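Local coordinates for N-acyl-D-glutamate deacylase (Bordetella bronchiseptica, PDB 3GIP), which catalyses the hydrolysis of N-acyl-D-glutamates to D-glutamate and a carboxylate, as a zinc-containing member of the amidohydrolase superfamily, at residues R295-D300 against D328-A333; T289-E294 against A337-I342; D280-P285 against F344-D349; D370-P375 against D443-A448. All coordinates share one frame; numbering follows the deposited sequence.

Interaction 1: R295-D300 against D328-A333; sequences RAETID and DKTTAA. With FMT (formic acid), chain E.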
loop_
_atom_site.group_PDB
_atom_site.type_symbol
_atom_site.label_atom_id
_atom_site.label_comp_id
_atom_site.label_asym_id
_atom_site.label_seq_id
_atom_site.Cartn_x
_atom_site.Cartn_y
_atom_site.Cartn_z
ATOM N N ARG A 295 -10.456 16.852 14.959
ATOM C CA ARG A 295 -11.536 16.423 14.068
ATOM C C ARG A 295 -12.796 16.062 14.851
ATOM O O ARG A 295 -13.842 15.779 14.262
ATOM C CB ARG A 295 -11.100 15.204 13.249
ATOM C CG ARG A 295 -9.965 15.464 12.273
ATOM C CD ARG A 295 -9.623 14.195 11.514
ATOM N NE ARG A 295 -8.544 14.386 10.549
ATOM C CZ ARG A 295 -8.114 13.440 9.722
ATOM N NH1 ARG A 295 -8.672 12.237 9.742
ATOM N NH2 ARG A 295 -7.125 13.692 8.872
ATOM N N ALA A 296 -12.695 16.081 16.177
ATOM C CA ALA A 296 -13.814 15.724 17.045
ATOM C C ALA A 296 -15.120 16.448 16.728
ATOM O O ALA A 296 -16.201 15.866 16.854
ATOM C CB ALA A 296 -13.432 15.962 18.504
ATOM N N GLU A 297 -15.026 17.710 16.320
ATOM C CA GLU A 297 -16.219 18.489 16.010
ATOM C C GLU A 297 -16.379 18.805 14.524
ATOM O O GLU A 297 -17.184 19.662 14.157
ATOM C CB GLU A 297 -16.213 19.805 16.794
ATOM C CG GLU A 297 -16.269 19.665 18.315
ATOM C CD GLU A 297 -17.505 18.932 18.807
ATOM O OE1 GLU A 297 -18.543 18.960 18.110
ATOM O OE2 GLU A 297 -17.443 18.341 19.904
ATOM N N THR A 298 -15.619 18.130 13.669
ATOM C CA THR A 298 -15.726 18.378 12.233
ATOM C C THR A 298 -16.200 17.149 11.463
ATOM O O THR A 298 -16.720 17.269 10.355
ATOM C CB THR A 298 -14.384 18.860 11.628
ATOM O OG1 THR A 298 -13.380 17.859 11.812
ATOM C CG2 THR A 298 -13.934 20.157 12.292
ATOM N N ILE A 299 -16.025 15.971 12.052
ATOM C CA ILE A 299 -16.450 14.730 11.412
ATOM C C ILE A 299 -17.258 13.900 12.397
ATOM O O ILE A 299 -16.809 13.648 13.515
ATOM C CB ILE A 299 -15.235 13.890 10.936
ATOM C CG1 ILE A 299 -14.414 14.685 9.916
ATOM C CG2 ILE A 299 -15.714 12.572 10.334
ATOM C CD1 ILE A 299 -13.170 13.956 9.417
ATOM N N ASP A 300 -18.458 13.489 11.990
ATOM C CA ASP A 300 -19.302 12.667 12.845
ATOM C C ASP A 300 -18.951 11.192 12.675
ATOM O O ASP A 300 -18.272 10.802 11.720
ATOM C CB ASP A 300 -20.787 12.871 12.523
ATOM C CG ASP A 300 -21.326 14.196 13.034
ATOM O OD1 ASP A 300 -20.749 14.762 13.988
ATOM O OD2 ASP A 300 -22.349 14.663 12.488
ATOM N N ASP A 328 -16.906 16.612 26.596
ATOM C CA ASP A 328 -17.073 16.861 25.167
ATOM C C ASP A 328 -16.208 15.889 24.368
ATOM O O ASP A 328 -15.340 15.220 24.926
ATOM C CB ASP A 328 -16.742 18.319 24.807
ATOM C CG ASP A 328 -15.345 18.732 25.222
ATOM O OD1 ASP A 328 -14.378 18.036 24.860
ATOM O OD2 ASP A 328 -15.215 19.773 25.900
ATOM N N LYS A 329 -16.455 15.800 23.066
ATOM C CA LYS A 329 -15.711 14.876 22.223
ATOM C C LYS A 329 -14.216 15.137 22.120
ATOM O O LYS A 329 -13.429 14.195 22.052
ATOM C CB LYS A 329 -16.328 14.833 20.823
ATOM C CG LYS A 329 -17.663 14.100 20.778
ATOM C CD LYS A 329 -18.216 14.018 19.364
ATOM C CE LYS A 329 -18.692 15.371 18.866
ATOM N NZ LYS A 329 -19.134 15.296 17.443
ATOM N N THR A 330 -13.816 16.405 22.101
ATOM C CA THR A 330 -12.399 16.725 22.002
ATOM C C THR A 330 -11.676 16.225 23.248
ATOM O O THR A 330 -10.579 15.672 23.161
ATOM C CB THR A 330 -12.179 18.240 21.850
ATOM O OG1 THR A 330 -12.914 18.716 20.717
ATOM C CG2 THR A 330 -10.702 18.536 21.639
ATOM N N THR A 331 -12.302 16.417 24.405
ATOM C CA THR A 331 -11.730 15.970 25.668
ATOM C C THR A 331 -11.639 14.449 25.683
ATOM O O THR A 331 -10.632 13.885 26.103
ATOM C CB THR A 331 -12.590 16.441 26.855
ATOM O OG1 THR A 331 -12.548 17.872 26.923
ATOM C CG2 THR A 331 -12.076 15.858 28.168
ATOM N N ALA A 332 -12.695 13.786 25.224
ATOM C CA ALA A 332 -12.701 12.331 25.189
ATOM C C ALA A 332 -11.588 11.831 24.272
ATOM O O ALA A 332 -10.890 10.874 24.601
ATOM C CB ALA A 332 -14.055 11.818 24.699
ATOM N N ALA A 333 -11.424 12.482 23.123
ATOM C CA ALA A 333 -10.388 12.085 22.173
ATOM C C ALA A 333 -9.008 12.191 22.816
ATOM O O ALA A 333 -8.147 11.338 22.607
ATOM C CB ALA A 333 -10.454 12.962 20.919
HETATM C C FMT E . -7.046 10.535 7.063
HETATM O O1 FMT E . -8.007 10.439 7.784
HETATM O O2 FMT E . -6.153 11.510 7.276
HETATM O O HOH W 1 -18.762 17.318 22.023
HETATM O O HOH W 2 -15.475 18.949 21.608
HETATM O O HOH W 3 -18.420 16.094 14.595
HETATM O O HOH W 4 -21.578 16.405 16.024
#
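A salt-bridge network of K329 with E297 and D300 joins the start of helix 329-336 to the loop between strands 287-290 and 303-307. K329 is the hub: its NZ donates to A296 O at 3.0 Å, nearly in line with the carbonyl (C=O...N 162°). The bend at chi3 (-71°) carries CE round to the A296 carbonyl, to 3.2 Å from O. Both ionic links are long, E297 OE1 lying 3.8 Å and D300 OD1 3.9 Å from K329 NZ. Between D300 OD1 and K329 NZ one water clearly bridges, donating to the first and accepting from the second; another accepts from NZ and lies near OD1. Two more bridge E297 OE2 to the first-turn amides of K329 and T330, which probably favours the carboxylate at this helix end. D328 is the N-cap, its OD1 taking the T331 amide at 2.7 Å and the T331 hydroxyl from above the carboxylate plane. Turned from the helix, R295 grips a bound formate with both terminal nitrogens and makes a cation-pi contact with Y343. A296 CB packs 3.9 Å from K329 CB and also approaches T330 OG1, at 3.6 Å.

Interaction 2: T289-E294 against A337-I342; sequences TILIPE and APAGAI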
loop_
_atom_site.group_PDB
_atom_site.type_symbol
_atom_site.label_atom_id
_atom_site.label_comp_id
_atom_site.label_asym_id
_atom_site.label_seq_id
_atom_site.Cartn_x
_atom_site.Cartn_y
_atom_site.Cartn_z
ATOM N N THR A 289 -6.670 6.232 10.526
ATOM C CA THR A 289 -5.326 6.586 10.951
ATOM C C THR A 289 -5.388 6.932 12.429
ATOM O O THR A 289 -6.331 6.549 13.117
ATOM C CB THR A 289 -4.770 7.780 10.128
ATOM O OG1 THR A 289 -3.404 8.017 10.494
ATOM C CG2 THR A 289 -5.585 9.041 10.372
ATOM N N ILE A 290 -4.385 7.641 12.927
ATOM C CA ILE A 290 -4.376 8.007 14.333
ATOM C C ILE A 290 -5.567 8.896 14.676
ATOM O O ILE A 290 -6.106 9.595 13.812
ATOM C CB ILE A 290 -3.075 8.744 14.695
ATOM C CG1 ILE A 290 -2.917 9.991 13.821
ATOM C CG2 ILE A 290 -1.895 7.810 14.490
ATOM C CD1 ILE A 290 -1.701 10.844 14.165
ATOM N N LEU A 291 -5.991 8.849 15.933
ATOM C CA LEU A 291 -7.104 9.673 16.379
ATOM C C LEU A 291 -6.608 11.108 16.482
ATOM O O LEU A 291 -5.594 11.384 17.132
ATOM C CB LEU A 291 -7.625 9.199 17.740
ATOM C CG LEU A 291 -8.773 10.025 18.329
ATOM C CD1 LEU A 291 -9.969 9.999 17.390
ATOM C CD2 LEU A 291 -9.159 9.458 19.684
ATOM N N ILE A 292 -7.325 12.017 15.833
ATOM C CA ILE A 292 -6.968 13.431 15.817
ATOM C C ILE A 292 -8.069 14.235 16.504
ATOM O O ILE A 292 -9.150 14.425 15.952
ATOM C CB ILE A 292 -6.782 13.902 14.361
ATOM C CG1 ILE A 292 -5.676 13.072 13.702
ATOM C CG2 ILE A 292 -6.443 15.383 14.324
ATOM C CD1 ILE A 292 -5.620 13.191 12.194
ATOM N N PRO A 293 -7.808 14.712 17.731
ATOM C CA PRO A 293 -8.795 15.489 18.485
ATOM C C PRO A 293 -9.375 16.691 17.744
ATOM O O PRO A 293 -10.529 17.061 17.964
ATOM C CB PRO A 293 -8.024 15.897 19.738
ATOM C CG PRO A 293 -7.101 14.739 19.943
ATOM C CD PRO A 293 -6.596 14.487 18.536
ATOM N N GLU A 294 -8.580 17.293 16.866
ATOM C CA GLU A 294 -9.034 18.456 16.115
ATOM C C GLU A 294 -10.182 18.138 15.160
ATOM O O GLU A 294 -10.809 19.048 14.616
ATOM C CB GLU A 294 -7.870 19.073 15.335
ATOM C CG GLU A 294 -6.721 19.568 16.210
ATOM C CD GLU A 294 -5.632 18.525 16.402
ATOM O OE1 GLU A 294 -5.932 17.417 16.889
ATOM O OE2 GLU A 294 -4.466 18.818 16.061
ATOM N N ALA A 337 -6.074 9.033 23.770
ATOM C CA ALA A 337 -4.732 9.015 23.200
ATOM C C ALA A 337 -3.704 8.227 24.006
ATOM O O ALA A 337 -3.693 8.274 25.241
ATOM C CB ALA A 337 -4.242 10.443 22.999
ATOM N N PRO A 338 -2.829 7.479 23.311
ATOM C CA PRO A 338 -2.801 7.346 21.849
ATOM C C PRO A 338 -3.858 6.367 21.356
ATOM O O PRO A 338 -4.109 5.337 21.986
ATOM C CB PRO A 338 -1.383 6.856 21.571
ATOM C CG PRO A 338 -1.074 6.048 22.779
ATOM C CD PRO A 338 -1.610 6.900 23.905
ATOM N N ALA A 339 -4.467 6.688 20.219
ATOM C CA ALA A 339 -5.508 5.841 19.657
ATOM C C ALA A 339 -5.597 5.998 18.147
ATOM O O ALA A 339 -4.876 6.794 17.548
ATOM C CB ALA A 339 -6.852 6.195 20.287
ATOM N N GLY A 340 -6.489 5.221 17.544
ATOM C CA GLY A 340 -6.695 5.283 16.111
ATOM C C GLY A 340 -8.189 5.333 15.864
ATOM O O GLY A 340 -8.978 5.032 16.766
ATOM N N ALA A 341 -8.585 5.712 14.652
ATOM C CA ALA A 341 -10.002 5.793 14.324
ATOM C C ALA A 341 -10.271 5.693 12.836
ATOM O O ALA A 341 -9.358 5.788 12.012
ATOM C CB ALA A 341 -10.577 7.107 14.848
ATOM N N ILE A 342 -11.544 5.489 12.508
ATOM C CA ILE A 342 -11.998 5.434 11.131
ATOM C C ILE A 342 -12.811 6.708 10.953
ATOM O O ILE A 342 -13.602 7.084 11.827
ATOM C CB ILE A 342 -12.899 4.205 10.863
ATOM C CG1 ILE A 342 -12.055 2.929 10.912
ATOM C CG2 ILE A 342 -13.588 4.345 9.500
ATOM C CD1 ILE A 342 -12.856 1.651 10.857
HETATM O O HOH W 5 -4.528 9.753 19.547
#
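Three backbone hydrogen bonds pin T289 and L291 to A339 and A341, joining strand 287-290 in antiparallel fashion to strand 339-343, the middle member of a three-stranded sheet completed by 303-307. T289 and A341 form the hydrogen-bonded pair: A341 N reaches T289 O at 2.9 Å and T289 N returns to A341 O at 3.1 Å, both donors lying close to the line of the carbonyl they meet. Just past the strand end the geometry changes. L291 N donates to A339 O at 2.8 Å with a straight N-H...O angle of 167°, yet it sits 46° above the carbonyl plane, consistent with the chain leaving the regular strand pairing here. A water continues the pairing, donating to L291 O and accepting from A339 N. At the non-hydrogen-bonded pair the backbones come close, I290 CA lying 4.0 Å from G340 CA. Beyond this polar core, T289 OG1 is hydrogen-bonded to Y190 OH, while L291 also packs on A333 and L336 of helix 329-336. L291 has CG anti to its backbone N (chi1 178°), and each methyl meets one alanine: CD1 lies 3.9 Å from A341 CB, and CD2 4.0 Å from A339 CB.

Interaction 3: D280-P285 against F344-D349; sequences DIYPYP and FAMDED. With FMT (formic acid), chain D.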
loop_
_atom_site.group_PDB
_atom_site.type_symbol
_atom_site.label_atom_id
_atom_site.label_comp_id
_atom_site.label_asym_id
_atom_site.label_seq_id
_atom_site.Cartn_x
_atom_site.Cartn_y
_atom_site.Cartn_z
ATOM N N ASP A 280 -2.994 6.016 -6.067
ATOM C CA ASP A 280 -3.641 4.786 -5.651
ATOM C C ASP A 280 -4.777 5.079 -4.689
ATOM O O ASP A 280 -4.838 6.155 -4.084
ATOM C CB ASP A 280 -2.622 3.803 -5.032
ATOM C CG ASP A 280 -1.819 4.408 -3.887
ATOM O OD1 ASP A 280 -2.372 4.600 -2.784
ATOM O OD2 ASP A 280 -0.617 4.690 -4.096
ATOM N N ILE A 281 -5.697 4.128 -4.586
ATOM C CA ILE A 281 -6.834 4.246 -3.684
ATOM C C ILE A 281 -7.182 2.884 -3.103
ATOM O O ILE A 281 -6.705 1.849 -3.578
ATOM C CB ILE A 281 -8.127 4.749 -4.414
ATOM C CG1 ILE A 281 -8.535 3.775 -5.530
ATOM C CG2 ILE A 281 -7.918 6.135 -4.974
ATOM C CD1 ILE A 281 -9.471 2.640 -5.094
ATOM N N TYR A 282 -7.991 2.904 -2.048
ATOM C CA TYR A 282 -8.537 1.685 -1.473
ATOM C C TYR A 282 -10.023 1.937 -1.746
ATOM O O TYR A 282 -10.480 3.081 -1.713
ATOM C CB TYR A 282 -8.216 1.529 0.026
ATOM C CG TYR A 282 -8.338 2.769 0.871
ATOM C CD1 TYR A 282 -9.584 3.239 1.288
ATOM C CD2 TYR A 282 -7.202 3.470 1.271
ATOM C CE1 TYR A 282 -9.695 4.374 2.082
ATOM C CE2 TYR A 282 -7.298 4.604 2.062
ATOM C CZ TYR A 282 -8.547 5.053 2.465
ATOM O OH TYR A 282 -8.644 6.177 3.246
ATOM N N PRO A 283 -10.784 0.880 -2.054
ATOM C CA PRO A 283 -12.216 0.993 -2.362
ATOM C C PRO A 283 -13.199 1.179 -1.212
ATOM O O PRO A 283 -14.117 0.380 -1.052
ATOM C CB PRO A 283 -12.477 -0.286 -3.143
ATOM C CG PRO A 283 -11.636 -1.276 -2.383
ATOM C CD PRO A 283 -10.333 -0.518 -2.170
ATOM N N TYR A 284 -13.014 2.245 -0.432
ATOM C CA TYR A 284 -13.885 2.544 0.707
ATOM C C TYR A 284 -14.008 4.053 0.891
ATOM O O TYR A 284 -13.062 4.798 0.621
ATOM C CB TYR A 284 -13.321 1.949 1.999
ATOM C CG TYR A 284 -13.054 0.464 1.956
ATOM C CD1 TYR A 284 -13.967 -0.454 2.482
ATOM C CD2 TYR A 284 -11.868 -0.026 1.416
ATOM C CE1 TYR A 284 -13.692 -1.825 2.475
ATOM C CE2 TYR A 284 -11.589 -1.386 1.398
ATOM C CZ TYR A 284 -12.498 -2.281 1.930
ATOM O OH TYR A 284 -12.200 -3.623 1.936
ATOM N N PRO A 285 -15.173 4.523 1.369
ATOM C CA PRO A 285 -15.407 5.953 1.587
ATOM C C PRO A 285 -15.068 6.431 2.997
ATOM O O PRO A 285 -15.573 7.454 3.449
ATOM C CB PRO A 285 -16.887 6.097 1.276
ATOM C CG PRO A 285 -17.436 4.855 1.893
ATOM C CD PRO A 285 -16.443 3.775 1.453
ATOM N N PHE A 344 -15.428 8.366 8.445
ATOM C CA PHE A 344 -16.364 8.171 7.339
ATOM C C PHE A 344 -16.614 9.542 6.733
ATOM O O PHE A 344 -17.586 10.214 7.071
ATOM C CB PHE A 344 -17.651 7.555 7.892
ATOM C CG PHE A 344 -17.440 6.200 8.504
ATOM C CD1 PHE A 344 -17.255 5.081 7.692
ATOM C CD2 PHE A 344 -17.376 6.043 9.887
ATOM C CE1 PHE A 344 -17.009 3.830 8.244
ATOM C CE2 PHE A 344 -17.129 4.792 10.451
ATOM C CZ PHE A 344 -16.946 3.683 9.628
ATOM N N ALA A 345 -15.737 9.951 5.818
ATOM C CA ALA A 345 -15.836 11.288 5.248
ATOM C C ALA A 345 -15.735 11.458 3.741
ATOM O O ALA A 345 -15.627 12.587 3.267
ATOM C CB ALA A 345 -14.795 12.185 5.922
ATOM N N MET A 346 -15.769 10.368 2.983
ATOM C CA MET A 346 -15.667 10.489 1.534
ATOM C C MET A 346 -16.934 10.062 0.802
ATOM O O MET A 346 -17.824 9.443 1.383
ATOM C CB MET A 346 -14.479 9.670 1.012
ATOM C CG MET A 346 -13.109 10.147 1.499
ATOM S SD MET A 346 -12.494 9.271 2.959
ATOM C CE MET A 346 -11.825 7.791 2.199
ATOM N N ASP A 347 -16.996 10.414 -0.479
ATOM C CA ASP A 347 -18.124 10.081 -1.346
ATOM C C ASP A 347 -17.702 8.886 -2.195
ATOM O O ASP A 347 -16.777 8.986 -3.005
ATOM C CB ASP A 347 -18.453 11.282 -2.239
ATOM C CG ASP A 347 -19.561 10.994 -3.243
ATOM O OD1 ASP A 347 -20.137 9.883 -3.221
ATOM O OD2 ASP A 347 -19.856 11.892 -4.058
ATOM N N GLU A 348 -18.370 7.752 -2.003
ATOM C CA GLU A 348 -18.032 6.543 -2.749
ATOM C C GLU A 348 -18.015 6.760 -4.260
ATOM O O GLU A 348 -17.206 6.161 -4.962
ATOM C CB GLU A 348 -19.009 5.413 -2.419
ATOM C CG GLU A 348 -18.582 4.064 -2.986
ATOM C CD GLU A 348 -19.648 2.994 -2.839
ATOM O OE1 GLU A 348 -20.323 2.963 -1.790
ATOM O OE2 GLU A 348 -19.802 2.175 -3.771
ATOM N N ASP A 349 -18.905 7.602 -4.774
ATOM C CA ASP A 349 -18.914 7.831 -6.215
ATOM C C ASP A 349 -17.614 8.488 -6.656
ATOM O O ASP A 349 -17.140 8.251 -7.766
ATOM C CB ASP A 349 -20.101 8.706 -6.638
ATOM C CG ASP A 349 -21.429 7.992 -6.504
ATOM O OD1 ASP A 349 -21.458 6.749 -6.632
ATOM O OD2 ASP A 349 -22.450 8.680 -6.289
HETATM C C FMT D . -5.987 7.048 5.099
HETATM O O1 FMT D . -6.468 6.166 5.768
HETATM O O2 FMT D . -6.396 7.222 3.839
#
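Y282 and M346 cross at about a right angle beyond strand 277-281, one of the parallel strands of the TIM-barrel fold, where the chain leaves the barrel next to the zinc site. The thioether is bent twice, at chi2 (95°) and chi3 (81°), and the second bend turns CE toward the tyrosine: M346 CE is 3.7 Å from Y282 OH and 4.0 Å from Y282 CE1, approaching the ring obliquely. The same methyl lies 3.6 Å from Y284 O, so it is wedged between the phenol end and the backbone leading into P285. That backbone is anchored by M346 N, which donates to P285 O at 3.0 Å (N-H...O 152°). The proline ring rests alongside the opposing chain, with P285 CB 3.5 Å from M346 O and near the first turn of helix 348-356, which D347 caps through OD1 and the D349 amide. The Y282 side chain lies about 7 Å from the zinc ion, which is bound by C95, H218 and H248; D280 OD1 takes the H248 backbone N, a second-shell tie to that ligand. A formate, probably from the crystallisation liquor, is also held by K250, R376 and the S288 amide. Its O2 lies at the tyrosine edge, in the ring plane, and accepts from Y282 OH at 2.5 Å.

Interaction 4: D370-P375 against D443-A448; sequences DARPHP and DEPTLA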
loop_
_atom_site.group_PDB
_atom_site.type_symbol
_atom_site.label_atom_id
_atom_site.label_comp_id
_atom_site.label_asym_id
_atom_site.label_seq_id
_atom_site.Cartn_x
_atom_site.Cartn_y
_atom_site.Cartn_z
ATOM N N ASP A 370 -4.018 -2.812 14.445
ATOM C CA ASP A 370 -5.232 -2.245 15.034
ATOM C C ASP A 370 -6.109 -3.340 15.645
ATOM O O ASP A 370 -6.255 -4.418 15.073
ATOM C CB ASP A 370 -6.044 -1.502 13.969
ATOM C CG ASP A 370 -5.426 -0.180 13.568
ATOM O OD1 ASP A 370 -4.258 0.086 13.932
ATOM O OD2 ASP A 370 -6.115 0.600 12.874
ATOM N N ALA A 371 -6.703 -3.057 16.802
ATOM C CA ALA A 371 -7.570 -4.028 17.467
ATOM C C ALA A 371 -8.824 -4.276 16.631
ATOM O O ALA A 371 -9.272 -5.413 16.483
ATOM C CB ALA A 371 -7.956 -3.521 18.855
ATOM N N ARG A 372 -9.390 -3.198 16.098
ATOM C CA ARG A 372 -10.584 -3.267 15.259
ATOM C C ARG A 372 -10.246 -2.448 14.019
ATOM O O ARG A 372 -10.692 -1.311 13.861
ATOM C CB ARG A 372 -11.787 -2.656 15.978
ATOM C CG ARG A 372 -13.083 -2.750 15.189
ATOM C CD ARG A 372 -13.516 -4.194 15.007
ATOM N NE ARG A 372 -13.911 -4.799 16.274
ATOM C CZ ARG A 372 -14.973 -4.420 16.980
ATOM N NH1 ARG A 372 -15.748 -3.439 16.539
ATOM N NH2 ARG A 372 -15.259 -5.023 18.125
ATOM N N PRO A 373 -9.455 -3.029 13.115
ATOM C CA PRO A 373 -9.036 -2.355 11.887
ATOM C C PRO A 373 -10.113 -2.063 10.855
ATOM O O PRO A 373 -11.195 -2.650 10.864
ATOM C CB PRO A 373 -7.993 -3.307 11.325
ATOM C CG PRO A 373 -8.592 -4.641 11.663
ATOM C CD PRO A 373 -9.028 -4.442 13.105
ATOM N N HIS A 374 -9.774 -1.140 9.966
ATOM C CA HIS A 374 -10.624 -0.776 8.849
ATOM C C HIS A 374 -10.532 -2.038 7.980
ATOM O O HIS A 374 -9.443 -2.591 7.791
ATOM C CB HIS A 374 -10.015 0.448 8.156
ATOM C CG HIS A 374 -10.724 0.866 6.908
ATOM N ND1 HIS A 374 -10.998 2.185 6.617
ATOM C CD2 HIS A 374 -11.168 0.147 5.853
ATOM C CE1 HIS A 374 -11.580 2.258 5.433
ATOM N NE2 HIS A 374 -11.693 1.036 4.949
ATOM N N PRO A 375 -11.670 -2.523 7.454
ATOM C CA PRO A 375 -11.721 -3.728 6.619
ATOM C C PRO A 375 -10.834 -3.758 5.378
ATOM O O PRO A 375 -10.599 -4.827 4.814
ATOM C CB PRO A 375 -13.209 -3.857 6.285
ATOM C CG PRO A 375 -13.687 -2.440 6.324
ATOM C CD PRO A 375 -13.001 -1.902 7.553
ATOM N N ASP A 443 -17.887 -4.154 10.999
ATOM C CA ASP A 443 -18.021 -4.868 12.271
ATOM C C ASP A 443 -17.105 -6.081 12.386
ATOM O O ASP A 443 -16.662 -6.426 13.481
ATOM C CB ASP A 443 -19.463 -5.329 12.497
ATOM C CG ASP A 443 -20.430 -4.177 12.640
ATOM O OD1 ASP A 443 -19.995 -3.066 13.011
ATOM O OD2 ASP A 443 -21.634 -4.396 12.396
ATOM N N GLU A 444 -16.849 -6.738 11.258
ATOM C CA GLU A 444 -15.981 -7.913 11.223
ATOM C C GLU A 444 -14.947 -7.678 10.131
ATOM O O GLU A 444 -14.989 -8.299 9.067
ATOM C CB GLU A 444 -16.802 -9.168 10.919
ATOM C CG GLU A 444 -17.765 -9.549 12.034
ATOM C CD GLU A 444 -18.591 -10.773 11.697
ATOM O OE1 GLU A 444 -19.567 -10.643 10.931
ATOM O OE2 GLU A 444 -18.253 -11.871 12.187
ATOM N N PRO A 445 -13.987 -6.785 10.401
ATOM C CA PRO A 445 -12.921 -6.418 9.465
ATOM C C PRO A 445 -11.858 -7.451 9.114
ATOM O O PRO A 445 -11.011 -7.186 8.262
ATOM C CB PRO A 445 -12.322 -5.180 10.117
ATOM C CG PRO A 445 -12.420 -5.511 11.568
ATOM C CD PRO A 445 -13.822 -6.071 11.680
ATOM N N THR A 446 -11.888 -8.623 9.741
ATOM C CA THR A 446 -10.872 -9.621 9.426
ATOM C C THR A 446 -11.391 -10.829 8.660
ATOM O O THR A 446 -10.664 -11.807 8.472
ATOM C CB THR A 446 -10.148 -10.120 10.697
ATOM O OG1 THR A 446 -11.061 -10.857 11.516
ATOM C CG2 THR A 446 -9.578 -8.949 11.477
ATOM N N LEU A 447 -12.641 -10.773 8.208
ATOM C CA LEU A 447 -13.198 -11.888 7.448
ATOM C C LEU A 447 -12.451 -12.012 6.122
ATOM O O LEU A 447 -12.216 -11.015 5.440
ATOM C CB LEU A 447 -14.691 -11.671 7.191
ATOM C CG LEU A 447 -15.588 -11.672 8.432
ATOM C CD1 LEU A 447 -17.039 -11.429 8.025
ATOM C CD2 LEU A 447 -15.449 -13.008 9.159
ATOM N N ALA A 448 -12.083 -13.238 5.766
ATOM C CA ALA A 448 -11.343 -13.487 4.533
ATOM C C ALA A 448 -12.207 -13.437 3.280
ATOM O O ALA A 448 -13.398 -13.753 3.308
ATOM C CB ALA A 448 -10.634 -14.834 4.616
#
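R372, whose CG is anti to the backbone N (chi1 -177°), bends at chi2 (65°) and chi3 (68°), and the first of these bends sets CD against the P445 ring. R372 CD lies 3.8 Å from P445 CD, the two side chains crossing at about a right angle. Farther out, D443 O stands 4.0 Å above the plane of the R372 guanidinium, displaced toward its rim. P445 carries most of the contact, borne toward the opposing loop on a type I beta turn running from E444 to L447. It fits against two prolines: P373 CD is 3.9 Å from P445 CG, and P375 CB is 4.1 Å from P445 CB. T446 adds a looser methyl contact on P373. W442, just ahead of D443, also packs on P375, which directly precedes helix 376-391. No hydrogen bond spans the segments, and R372 NH1 stays 5.5 Å from D443 OD1, too far for an ion pair. P445 O is buried here without a polar partner in the model, which would carry some desolvation cost. The contact therefore rests mainly on van der Waals packing of proline rings and the R372 aliphatic chain, with at most a weak electrostatic attraction between the guanidinium and the D443 carbonyl.

How the interactions relate
Interactions 1 and 2 lie inside the chain loop closed by interaction 3, whereas interaction 4 follows in series. Interactions 1 and 2, with centres about 10 Å apart, share packing: A333 O lies 3.6 Å from L291 CD2, and A333 CB 3.9 Å from P293 CA. Interaction 1 also brushes interaction 3 through I299 CD1 and A345 CB, 4.2 Å apart. H374 links the remaining contacts, its CA 3.9 Å from I342 CD1 of interaction 2 and its ring edge-to-face with Y284 of interaction 3. The Y282 side chain of interaction 3 is about 7 Å from the zinc, the H374 side chain about 11 Å; the T289 side chain lies about 4 Å from bound acetate and formate, probably crystallisation additives that may mark a pocket.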